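Local coordinates for glycerol-3-phosphate dehydrogenase [NAD(P)+] (Coxiella burnetii, PDB 3K96), which probably catalyses the NAD(P)H-dependent reduction of dihydroxyacetone phosphate to sn-glycerol 3-phosphate, the precursor for phospholipid synthesis, at residues G307-H315 against T328-H336. Numbering follows the deposited sequence. Where two conformers were deposited one is given.
Sequences GLYNTDQVH and TFQVHRILH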
ATOM      1  N   GLY A 307     -13.907  -9.676  -9.816  1.00 32.26           N
ATOM      2  CA  GLY A 307     -14.252  -8.405  -9.190  1.00 30.92           C
ATOM      3  C   GLY A 307     -15.694  -7.969  -9.270  1.00 30.36           C
ATOM      4  O   GLY A 307     -16.218  -7.399  -8.309  1.00 30.37           O
ATOM      5  N   LEU A 308     -16.336  -8.182 -10.412  1.00 31.15           N
ATOM      6  CA  LEU A 308     -17.751  -7.776 -10.551  1.00 32.81           C
ATOM      7  C   LEU A 308     -18.619  -8.637  -9.613  1.00 32.06           C
ATOM      8  O   LEU A 308     -19.454  -8.126  -8.885  1.00 32.79           O
ATOM      9  CB  LEU A 308     -18.263  -7.876 -11.993  1.00 32.87           C
ATOM     10  CG  LEU A 308     -17.652  -6.944 -13.035  1.00 35.13           C
ATOM     11  CD1 LEU A 308     -16.236  -7.377 -13.337  1.00 37.05           C
ATOM     12  CD2 LEU A 308     -18.475  -6.989 -14.301  1.00 32.68           C
ATOM     13  N   TYR A 309     -18.396  -9.943  -9.644  1.00 32.39           N
ATOM     14  CA  TYR A 309     -19.096 -10.860  -8.754  1.00 32.05           C
ATOM     15  C   TYR A 309     -18.813 -10.484  -7.305  1.00 30.81           C
ATOM     16  O   TYR A 309     -19.744 -10.396  -6.509  1.00 33.00           O
ATOM     17  CB  TYR A 309     -18.651 -12.293  -9.037  1.00 32.58           C
ATOM     18  CG  TYR A 309     -19.425 -13.349  -8.314  1.00 33.49           C
ATOM     19  CD1 TYR A 309     -20.685 -13.750  -8.765  1.00 36.51           C
ATOM     20  CD2 TYR A 309     -18.873 -14.013  -7.230  1.00 36.76           C
ATOM     21  CE1 TYR A 309     -21.395 -14.764  -8.105  1.00 39.00           C
ATOM     22  CE2 TYR A 309     -19.565 -15.022  -6.571  1.00 38.06           C
ATOM     23  CZ  TYR A 309     -20.821 -15.392  -7.004  1.00 39.04           C
ATOM     24  OH  TYR A 309     -21.489 -16.400  -6.339  1.00 41.23           O
ATOM     25  N   ASN A 310     -17.548 -10.261  -6.952  1.00 30.10           N
ATOM     26  CA  ASN A 310     -17.220  -9.850  -5.590  1.00 30.82           C
ATOM     27  C   ASN A 310     -18.007  -8.589  -5.200  1.00 29.46           C
ATOM     28  O   ASN A 310     -18.499  -8.494  -4.092  1.00 28.33           O
ATOM     29  CB  ASN A 310     -15.740  -9.474  -5.397  1.00 31.40           C
ATOM     30  CG  ASN A 310     -14.755 -10.635  -5.549  1.00 37.13           C
ATOM     31  OD1 ASN A 310     -13.554 -10.377  -5.714  1.00 38.85           O
ATOM     32  ND2 ASN A 310     -15.224 -11.884  -5.489  1.00 34.66           N
ATOM     33  N   THR A 311     -18.060  -7.600  -6.102  1.00 28.61           N
ATOM     34  CA  THR A 311     -18.732  -6.336  -5.823  1.00 28.22           C
ATOM     35  C   THR A 311     -20.195  -6.598  -5.509  1.00 28.73           C
ATOM     36  O   THR A 311     -20.742  -6.106  -4.513  1.00 28.83           O
ATOM     37  CB  THR A 311     -18.646  -5.337  -7.020  1.00 28.29           C
ATOM     38  OG1 THR A 311     -17.285  -5.067  -7.341  1.00 27.18           O
ATOM     39  CG2 THR A 311     -19.325  -4.009  -6.695  1.00 29.73           C
ATOM     40  N   ASP A 312     -20.824  -7.403  -6.341  1.00 28.61           N
ATOM     41  CA  ASP A 312     -22.244  -7.702  -6.147  1.00 28.75           C
ATOM     42  C   ASP A 312     -22.513  -8.425  -4.844  1.00 28.13           C
ATOM     43  O   ASP A 312     -23.470  -8.092  -4.145  1.00 27.40           O
ATOM     44  CB  ASP A 312     -22.777  -8.514  -7.333  1.00 28.87           C
ATOM     45  CG  ASP A 312     -22.787  -7.709  -8.617  1.00 34.71           C
ATOM     46  OD1 ASP A 312     -22.682  -6.449  -8.523  1.00 34.81           O
ATOM     47  OD2 ASP A 312     -22.896  -8.326  -9.711  1.00 33.70           O
ATOM     48  N   GLN A 313     -21.655  -9.386  -4.483  1.00 27.32           N
ATOM     49  CA  GLN A 313     -21.894 -10.160  -3.248  1.00 27.19           C
ATOM     50  C   GLN A 313     -21.663  -9.323  -1.997  1.00 26.64           C
ATOM     51  O   GLN A 313     -22.457  -9.370  -1.053  1.00 26.28           O
ATOM     52  CB  GLN A 313     -21.027 -11.425  -3.194  1.00 26.24           C
ATOM     53  CG  GLN A 313     -21.283 -12.412  -4.316  1.00 27.49           C
ATOM     54  CD  GLN A 313     -22.695 -12.948  -4.315  1.00 34.13           C
ATOM     55  OE1 GLN A 313     -23.247 -13.308  -3.277  1.00 35.23           O
ATOM     56  NE2 GLN A 313     -23.287 -13.008  -5.485  1.00 34.69           N
ATOM     57  N   VAL A 314     -20.594  -8.536  -2.001  1.00 26.24           N
ATOM     58  CA  VAL A 314     -20.275  -7.709  -0.863  1.00 26.89           C
ATOM     59  C   VAL A 314     -21.284  -6.587  -0.721  1.00 27.56           C
ATOM     60  O   VAL A 314     -21.694  -6.263   0.397  1.00 27.27           O
ATOM     61  CB  VAL A 314     -18.828  -7.169  -0.930  1.00 28.04           C
ATOM     62  CG1 VAL A 314     -18.586  -6.121   0.138  1.00 26.34           C
ATOM     63  CG2 VAL A 314     -17.852  -8.322  -0.793  1.00 26.64           C
ATOM     64  N   HIS A 315     -21.713  -6.020  -1.839  1.00 29.27           N
ATOM     65  CA  HIS A 315     -22.722  -4.944  -1.803  1.00 30.89           C
ATOM     66  C   HIS A 315     -23.989  -5.475  -1.132  1.00 32.14           C
ATOM     67  O   HIS A 315     -24.544  -4.822  -0.255  1.00 32.46           O
ATOM     68  CB  HIS A 315     -23.046  -4.433  -3.201  1.00 30.52           C
ATOM     69  CG  HIS A 315     -24.037  -3.304  -3.220  1.00 31.23           C
ATOM     70  ND1 HIS A 315     -25.356  -3.472  -3.583  1.00 34.12           N
ATOM     71  CD2 HIS A 315     -23.897  -1.995  -2.922  1.00 33.83           C
ATOM     72  CE1 HIS A 315     -25.985  -2.311  -3.510  1.00 35.14           C
ATOM     73  NE2 HIS A 315     -25.120  -1.398  -3.106  1.00 33.11           N
ATOM     74  N   THR A 328     -17.129   0.455  -2.490  1.00 30.85           N
ATOM     75  CA  THR A 328     -17.854  -0.714  -3.003  1.00 31.36           C
ATOM     76  C   THR A 328     -19.186  -0.298  -3.602  1.00 31.92           C
ATOM     77  O   THR A 328     -19.578  -0.791  -4.642  1.00 31.29           O
ATOM     78  CB  THR A 328     -18.107  -1.724  -1.881  1.00 30.19           C
ATOM     79  OG1 THR A 328     -16.841  -2.146  -1.349  1.00 30.18           O
ATOM     80  CG2 THR A 328     -18.917  -2.904  -2.395  1.00 29.11           C
ATOM     81  N   PHE A 329     -19.869   0.632  -2.944  1.00 32.26           N
ATOM     82  CA  PHE A 329     -21.147   1.095  -3.448  1.00 33.08           C
ATOM     83  C   PHE A 329     -21.010   1.864  -4.750  1.00 30.55           C
ATOM     84  O   PHE A 329     -21.846   1.703  -5.635  1.00 29.76           O
ATOM     85  CB  PHE A 329     -21.893   1.905  -2.395  1.00 34.93           C
ATOM     86  CG  PHE A 329     -22.559   1.055  -1.367  1.00 42.21           C
ATOM     87  CD1 PHE A 329     -23.902   1.234  -1.062  1.00 49.36           C
ATOM     88  CD2 PHE A 329     -21.863   0.011  -0.746  1.00 46.77           C
ATOM     89  CE1 PHE A 329     -24.528   0.415  -0.113  1.00 51.47           C
ATOM     90  CE2 PHE A 329     -22.474  -0.793   0.187  1.00 48.49           C
ATOM     91  CZ  PHE A 329     -23.813  -0.594   0.509  1.00 51.33           C
ATOM     92  N   GLN A 330     -19.976   2.695  -4.875  0.50 29.50           N
ATOM     93  CA  GLN A 330     -19.761   3.442  -6.120  0.50 28.53           C
ATOM     94  C   GLN A 330     -19.438   2.484  -7.253  0.50 28.05           C
ATOM     95  O   GLN A 330     -19.958   2.628  -8.354  0.50 28.14           O
ATOM     96  CB  GLN A 330     -18.644   4.467  -5.983  0.50 28.33           C
ATOM     97  CG  GLN A 330     -19.008   5.701  -5.195  0.50 26.46           C
ATOM     98  CD  GLN A 330     -19.962   6.623  -5.938  0.50 27.38           C
ATOM     99  OE1 GLN A 330     -21.019   6.204  -6.407  0.50 25.08           O
ATOM    100  NE2 GLN A 330     -19.589   7.897  -6.034  0.50 23.10           N
ATOM    101  N   VAL A 331     -18.589   1.499  -6.995  1.00 27.40           N
ATOM    102  CA  VAL A 331     -18.263   0.524  -8.052  1.00 26.31           C
ATOM    103  C   VAL A 331     -19.562  -0.159  -8.511  1.00 26.76           C
ATOM    104  O   VAL A 331     -19.819  -0.293  -9.714  1.00 26.54           O
ATOM    105  CB  VAL A 331     -17.199  -0.506  -7.632  1.00 26.17           C
ATOM    106  CG1 VAL A 331     -17.038  -1.593  -8.709  1.00 22.64           C
ATOM    107  CG2 VAL A 331     -15.871   0.190  -7.381  1.00 24.41           C
ATOM    108  N   HIS A 332     -20.404  -0.544  -7.556  1.00 26.55           N
ATOM    109  CA  HIS A 332     -21.680  -1.170  -7.895  1.00 27.40           C
ATOM    110  C   HIS A 332     -22.529  -0.248  -8.788  1.00 27.53           C
ATOM    111  O   HIS A 332     -23.168  -0.718  -9.733  1.00 26.58           O
ATOM    112  CB  HIS A 332     -22.461  -1.539  -6.614  1.00 28.70           C
ATOM    113  CG  HIS A 332     -23.593  -2.488  -6.854  1.00 31.03           C
ATOM    114  ND1 HIS A 332     -24.885  -2.068  -7.097  1.00 33.64           N
ATOM    115  CD2 HIS A 332     -23.616  -3.845  -6.922  1.00 33.79           C
ATOM    116  CE1 HIS A 332     -25.657  -3.128  -7.281  1.00 37.64           C
ATOM    117  NE2 HIS A 332     -24.909  -4.218  -7.198  1.00 34.93           N
ATOM    118  N   ARG A 333     -22.542   1.057  -8.472  0.50 27.58           N
ATOM    119  CA  ARG A 333     -23.298   2.039  -9.252  0.50 27.32           C
ATOM    120  C   ARG A 333     -22.732   2.153 -10.667  0.50 27.77           C
ATOM    121  O   ARG A 333     -23.472   2.274 -11.639  0.50 27.83           O
ATOM    122  CB  ARG A 333     -23.270   3.424  -8.583  0.50 27.35           C
ATOM    123  CG  ARG A 333     -23.887   3.516  -7.191  0.50 27.18           C
ATOM    124  CD  ARG A 333     -23.726   4.951  -6.612  0.50 28.20           C
ATOM    125  NE  ARG A 333     -24.546   5.913  -7.336  0.50 25.15           N
ATOM    126  CZ  ARG A 333     -24.395   7.238  -7.309  0.50 23.32           C
ATOM    127  NH1 ARG A 333     -23.401   7.833  -6.628  0.50 19.36           N
ATOM    128  NH2 ARG A 333     -25.227   7.968  -8.022  0.50 16.76           N
ATOM    129  N   ILE A 334     -21.411   2.103 -10.779  1.00 27.95           N
ATOM    130  CA  ILE A 334     -20.763   2.190 -12.068  1.00 27.77           C
ATOM    131  C   ILE A 334     -21.174   0.999 -12.927  1.00 28.11           C
ATOM    132  O   ILE A 334     -21.448   1.133 -14.118  1.00 26.65           O
ATOM    133  CB  ILE A 334     -19.235   2.261 -11.893  1.00 27.62           C
ATOM    134  CG1 ILE A 334     -18.859   3.634 -11.338  1.00 30.16           C
ATOM    135  CG2 ILE A 334     -18.518   2.042 -13.214  1.00 26.96           C
ATOM    136  CD1 ILE A 334     -17.407   3.774 -10.940  1.00 26.85           C
ATOM    137  N   LEU A 335     -21.251  -0.172 -12.308  1.00 29.34           N
ATOM    138  CA  LEU A 335     -21.594  -1.394 -13.036  1.00 29.65           C
ATOM    139  C   LEU A 335     -23.068  -1.543 -13.375  1.00 31.20           C
ATOM    140  O   LEU A 335     -23.421  -1.990 -14.469  1.00 32.28           O
ATOM    141  CB  LEU A 335     -21.210  -2.630 -12.190  1.00 29.14           C
ATOM    142  CG  LEU A 335     -19.746  -2.889 -11.838  1.00 28.13           C
ATOM    143  CD1 LEU A 335     -19.581  -4.182 -11.015  1.00 30.10           C
ATOM    144  CD2 LEU A 335     -18.916  -2.978 -13.095  1.00 24.71           C
ATOM    145  N   HIS A 336     -23.935  -1.175 -12.438  1.00 32.03           N
ATOM    146  CA  HIS A 336     -25.361  -1.424 -12.607  1.00 32.29           C
ATOM    147  C   HIS A 336     -26.268  -0.204 -12.750  1.00 32.91           C
ATOM    148  O   HIS A 336     -27.418  -0.360 -13.116  1.00 32.01           O
ATOM    149  CB  HIS A 336     -25.858  -2.286 -11.432  1.00 32.40           C
ATOM    150  CG  HIS A 336     -25.064  -3.541 -11.226  1.00 33.92           C
ATOM    151  ND1 HIS A 336     -25.145  -4.619 -12.078  1.00 38.86           N
ATOM    152  CD2 HIS A 336     -24.182  -3.895 -10.255  1.00 36.60           C
ATOM    153  CE1 HIS A 336     -24.335  -5.579 -11.654  1.00 38.99           C
ATOM    154  NE2 HIS A 336     -23.735  -5.162 -10.552  1.00 34.98           N
TER
HETATM  155  O   HOH W   1     -24.287   1.460  -4.476  0.50 43.99           O
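L308 meets L335 where segments 307-315 and 328-336, two helices of the all-helical C-terminal domain, pack with axes 9.5 Å apart and directions at 119°. The CG of L308 lies 3.9 Å from L335 CD1, an apolar contact near N281, which is predicted to bind sn-glycerol 3-phosphate and holds the backbone N of G307.

One turn on, T311 is a knob in the hole formed by T328, V331, H332 and L335. Its methyl stands anti to the backbone N and reaches across to T328 O and H332 N, whereas OG1 turns back to G307 O at 2.7 Å. That carbonyl also receives T311 N, from the opposite face of its plane. The hydroxyl thus donates within its own helix, OG1 also touching V331 CG1, while the methyl sits among T328, H332 and V331. I218 of helix 206-228 packs against both T311 and T328.

D312 gives the contact its direct polar link. H336 NE2 donates to D312 OD1 at 2.6 Å, bent to 147° at the hydrogen, arriving on the syn side of the carboxylate and somewhat out of its plane. This carboxylate would be expected to favour protonation of H336.

Beyond V314, whose CG1 touches the T328 methyl, comes H315. With CG anti to the backbone N, its imidazole is carried out across 328-336. It stacks face to face on H332, centroids 3.9 Å apart and planes only 9° from parallel, while H336 CD2 lies over the other face of H332, toward the rim. The edge of H315 is turned to the face of F329 in an edge-to-face pair, H315 CD2 standing over the centre of the F329 ring. A water then joins the helices, donating to F329 O at 2.7 Å and accepting a weak bond from H315 NE2 at 3.3 Å.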